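Long-range contact in tylactone synthase starter module and modules 1 & 2 (Streptomyces fradiae, PDB 2Z5L), which probably reduces the beta-keto group of a growing polyketide through its first ketoreductase, setting hydroxyl stereochemistry during assembly of the tylosin macrolactone: residues A[164-169]-A[181-186]. Residues are numbered along the deposited sequence; the frame is centred on the assembly and turned at random.
Sequences QLWGFG and GGLIDL
Leu183 and Trp166 lie against each other along their lengths, pointing in opposite directions, and the leucine can be followed outward as a worked example of how a strand side chain packs against a helix. Its CB sits over the six-membered ring of Trp166, 3.8 Å from that ring's centroid and 9° off the normal, a CH-pi contact made almost squarely on the face. With chi1 at -69°, CG swings away from the carbonyl carbon and the two methyls run back across the same face of the indole toward the helix backbone. CD1 ends 3.6 Å from CA of Trp166 and also reaches CA of Gly169, one turn further along, where the bare glycine lets the methyl approach. CD2 lies against the pyrrole part on that face, 3.9 Å from Trp166 CD1, and equally close to the carbonyl oxygen of Leu165.

Two residues along the strand, Asp185 CB approaches CZ2 of the same indole obliquely, at 3.7 Å, while its backbone N lies in the ring plane at the edge. The carboxylate plane stands nearly at right angles to the ring. No hydrogen bond joins these two side chains directly: Thr146 OG1 bonds both Trp166 NE1 and Asp185 OD1, OD1 also accepts from Ala149 N, and Asp185 OD2 forms a salt bridge with Arg236.

Helix 160-175 thus packs nearly antiparallel to strand 180-186, at 159° between the short segments, as the connecting helix of a beta-alpha-beta unit that starts with strand 140-147. Between the two segments the chemistry is apolar and dispersive, with no hydrogen bond crossing. The indole N-H is instead bonded to Thr146 of the first strand, a bond that probably helps fix the indole's rotation and keep its face on Leu183.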
ATOM      1  N   GLN A 164      -0.425  -6.318   0.536  1.00 28.89           N
ATOM      2  CA  GLN A 164       0.932  -5.930   0.154  1.00 29.52           C
ATOM      3  C   GLN A 164       1.211  -6.170  -1.326  1.00 29.81           C
ATOM      4  O   GLN A 164       1.783  -5.313  -2.010  1.00 29.81           O
ATOM      5  CB  GLN A 164       1.955  -6.706   0.979  1.00 27.07           C
ATOM      6  CG  GLN A 164       2.146  -6.206   2.399  1.00 26.95           C
ATOM      7  CD  GLN A 164       3.400  -6.801   3.032  1.00 29.32           C
ATOM      8  OE1 GLN A 164       4.466  -6.779   2.423  1.00 28.11           O
ATOM      9  NE2 GLN A 164       3.279  -7.334   4.251  1.00 29.97           N
ATOM     10  N   LEU A 165       0.808  -7.349  -1.803  1.00 28.60           N
ATOM     11  CA  LEU A 165       1.004  -7.758  -3.195  1.00 28.04           C
ATOM     12  C   LEU A 165       0.270  -6.835  -4.168  1.00 28.05           C
ATOM     13  O   LEU A 165       0.772  -6.519  -5.249  1.00 25.66           O
ATOM     14  CB  LEU A 165       0.516  -9.205  -3.397  1.00 28.42           C
ATOM     15  CG  LEU A 165       1.501 -10.282  -3.856  1.00 30.36           C
ATOM     16  CD1 LEU A 165       0.706 -11.499  -4.325  1.00 27.13           C
ATOM     17  CD2 LEU A 165       2.368  -9.762  -4.993  1.00 26.99           C
ATOM     18  N   TRP A 166      -0.940  -6.424  -3.809  1.00 28.79           N
ATOM     19  CA  TRP A 166      -1.671  -5.528  -4.697  1.00 29.68           C
ATOM     20  C   TRP A 166      -0.901  -4.224  -4.777  1.00 30.70           C
ATOM     21  O   TRP A 166      -0.784  -3.636  -5.850  1.00 29.74           O
ATOM     22  CB  TRP A 166      -3.089  -5.298  -4.185  1.00 32.41           C
ATOM     23  CG  TRP A 166      -4.017  -6.401  -4.579  1.00 34.84           C
ATOM     24  CD1 TRP A 166      -3.967  -7.715  -4.179  1.00 35.83           C
ATOM     25  CD2 TRP A 166      -5.121  -6.296  -5.475  1.00 35.23           C
ATOM     26  NE1 TRP A 166      -4.978  -8.430  -4.776  1.00 33.98           N
ATOM     27  CE2 TRP A 166      -5.700  -7.584  -5.578  1.00 35.82           C
ATOM     28  CE3 TRP A 166      -5.682  -5.238  -6.208  1.00 34.69           C
ATOM     29  CZ2 TRP A 166      -6.808  -7.840  -6.381  1.00 34.67           C
ATOM     30  CZ3 TRP A 166      -6.787  -5.495  -7.009  1.00 34.98           C
ATOM     31  CH2 TRP A 166      -7.338  -6.789  -7.088  1.00 36.52           C
ATOM     32  N   GLY A 167      -0.343  -3.800  -3.640  1.00 30.08           N
ATOM     33  CA  GLY A 167       0.428  -2.576  -3.625  1.00 27.79           C
ATOM     34  C   GLY A 167       1.604  -2.671  -4.576  1.00 26.27           C
ATOM     35  O   GLY A 167       1.821  -1.799  -5.412  1.00 24.72           O
ATOM     36  N   PHE A 168       2.359  -3.753  -4.452  1.00 27.35           N
ATOM     37  CA  PHE A 168       3.518  -3.986  -5.298  1.00 26.81           C
ATOM     38  C   PHE A 168       3.111  -4.200  -6.746  1.00 26.14           C
ATOM     39  O   PHE A 168       3.806  -3.772  -7.672  1.00 25.90           O
ATOM     40  CB  PHE A 168       4.249  -5.235  -4.832  1.00 24.41           C
ATOM     41  CG  PHE A 168       5.362  -5.638  -5.732  1.00 22.25           C
ATOM     42  CD1 PHE A 168       6.574  -4.952  -5.700  1.00 24.59           C
ATOM     43  CD2 PHE A 168       5.195  -6.668  -6.643  1.00 23.47           C
ATOM     44  CE1 PHE A 168       7.605  -5.281  -6.562  1.00 20.35           C
ATOM     45  CE2 PHE A 168       6.219  -7.004  -7.508  1.00 25.72           C
ATOM     46  CZ  PHE A 168       7.435  -6.308  -7.472  1.00 22.84           C
ATOM     47  N   GLY A 169       1.998  -4.904  -6.922  1.00 26.39           N
ATOM     48  CA  GLY A 169       1.501  -5.208  -8.254  1.00 27.00           C
ATOM     49  C   GLY A 169       1.313  -3.974  -9.121  1.00 26.61           C
ATOM     50  O   GLY A 169       1.639  -3.995 -10.308  1.00 28.06           O
ATOM     51  N   GLY A 181       0.835  -8.510 -16.024  1.00 36.76           N
ATOM     52  CA  GLY A 181      -0.512  -8.742 -16.498  1.00 38.50           C
ATOM     53  C   GLY A 181      -1.528  -8.056 -15.600  1.00 38.64           C
ATOM     54  O   GLY A 181      -2.112  -7.045 -15.978  1.00 38.39           O
ATOM     55  N   GLY A 182      -1.736  -8.611 -14.410  1.00 37.93           N
ATOM     56  CA  GLY A 182      -2.675  -8.032 -13.468  1.00 36.99           C
ATOM     57  C   GLY A 182      -2.838  -8.803 -12.171  1.00 37.73           C
ATOM     58  O   GLY A 182      -2.177  -9.820 -11.935  1.00 35.42           O
ATOM     59  N   LEU A 183      -3.745  -8.302 -11.333  1.00 37.71           N
ATOM     60  CA  LEU A 183      -4.066  -8.888 -10.026  1.00 37.85           C
ATOM     61  C   LEU A 183      -5.532  -9.320 -10.010  1.00 37.93           C
ATOM     62  O   LEU A 183      -6.402  -8.578 -10.457  1.00 37.77           O
ATOM     63  CB  LEU A 183      -3.842  -7.851  -8.916  1.00 36.36           C
ATOM     64  CG  LEU A 183      -2.400  -7.426  -8.592  1.00 36.91           C
ATOM     65  CD1 LEU A 183      -2.339  -5.938  -8.261  1.00 33.79           C
ATOM     66  CD2 LEU A 183      -1.899  -8.276  -7.427  1.00 34.02           C
ATOM     67  N   ILE A 184      -5.804 -10.514  -9.497  1.00 39.29           N
ATOM     68  CA  ILE A 184      -7.167 -11.023  -9.427  1.00 40.02           C
ATOM     69  C   ILE A 184      -7.417 -11.597  -8.034  1.00 41.95           C
ATOM     70  O   ILE A 184      -6.704 -12.500  -7.595  1.00 42.53           O
ATOM     71  CB  ILE A 184      -7.388 -12.141 -10.455  1.00 39.06           C
ATOM     72  CG1 ILE A 184      -7.109 -11.622 -11.866  1.00 38.41           C
ATOM     73  CG2 ILE A 184      -8.806 -12.672 -10.343  1.00 37.63           C
ATOM     74  CD1 ILE A 184      -7.085 -12.729 -12.942  1.00 36.10           C
ATOM     75  N   ASP A 185      -8.431 -11.085  -7.341  1.00 42.96           N
ATOM     76  CA  ASP A 185      -8.735 -11.555  -5.989  1.00 45.65           C
ATOM     77  C   ASP A 185      -9.836 -12.623  -5.982  1.00 47.30           C
ATOM     78  O   ASP A 185     -10.976 -12.357  -6.358  1.00 45.97           O
ATOM     79  CB  ASP A 185      -9.150 -10.369  -5.111  1.00 45.80           C
ATOM     80  CG  ASP A 185      -9.017 -10.665  -3.635  1.00 46.71           C
ATOM     81  OD1 ASP A 185      -7.892 -10.984  -3.180  1.00 46.91           O
ATOM     82  OD2 ASP A 185     -10.034 -10.572  -2.922  1.00 49.20           O
ATOM     83  N   LEU A 186      -9.486 -13.827  -5.543  1.00 48.86           N
ATOM     84  CA  LEU A 186     -10.439 -14.922  -5.506  1.00 52.01           C
ATOM     85  C   LEU A 186     -11.294 -14.938  -4.246  1.00 55.21           C
ATOM     86  O   LEU A 186     -10.897 -14.422  -3.202  1.00 56.03           O
ATOM     87  CB  LEU A 186      -9.710 -16.262  -5.656  1.00 49.68           C
ATOM     88  CG  LEU A 186      -8.940 -16.422  -6.966  1.00 48.73           C
ATOM     89  CD1 LEU A 186      -8.433 -17.844  -7.083  1.00 47.88           C
ATOM     90  CD2 LEU A 186      -9.840 -16.078  -8.149  1.00 48.41           C
TER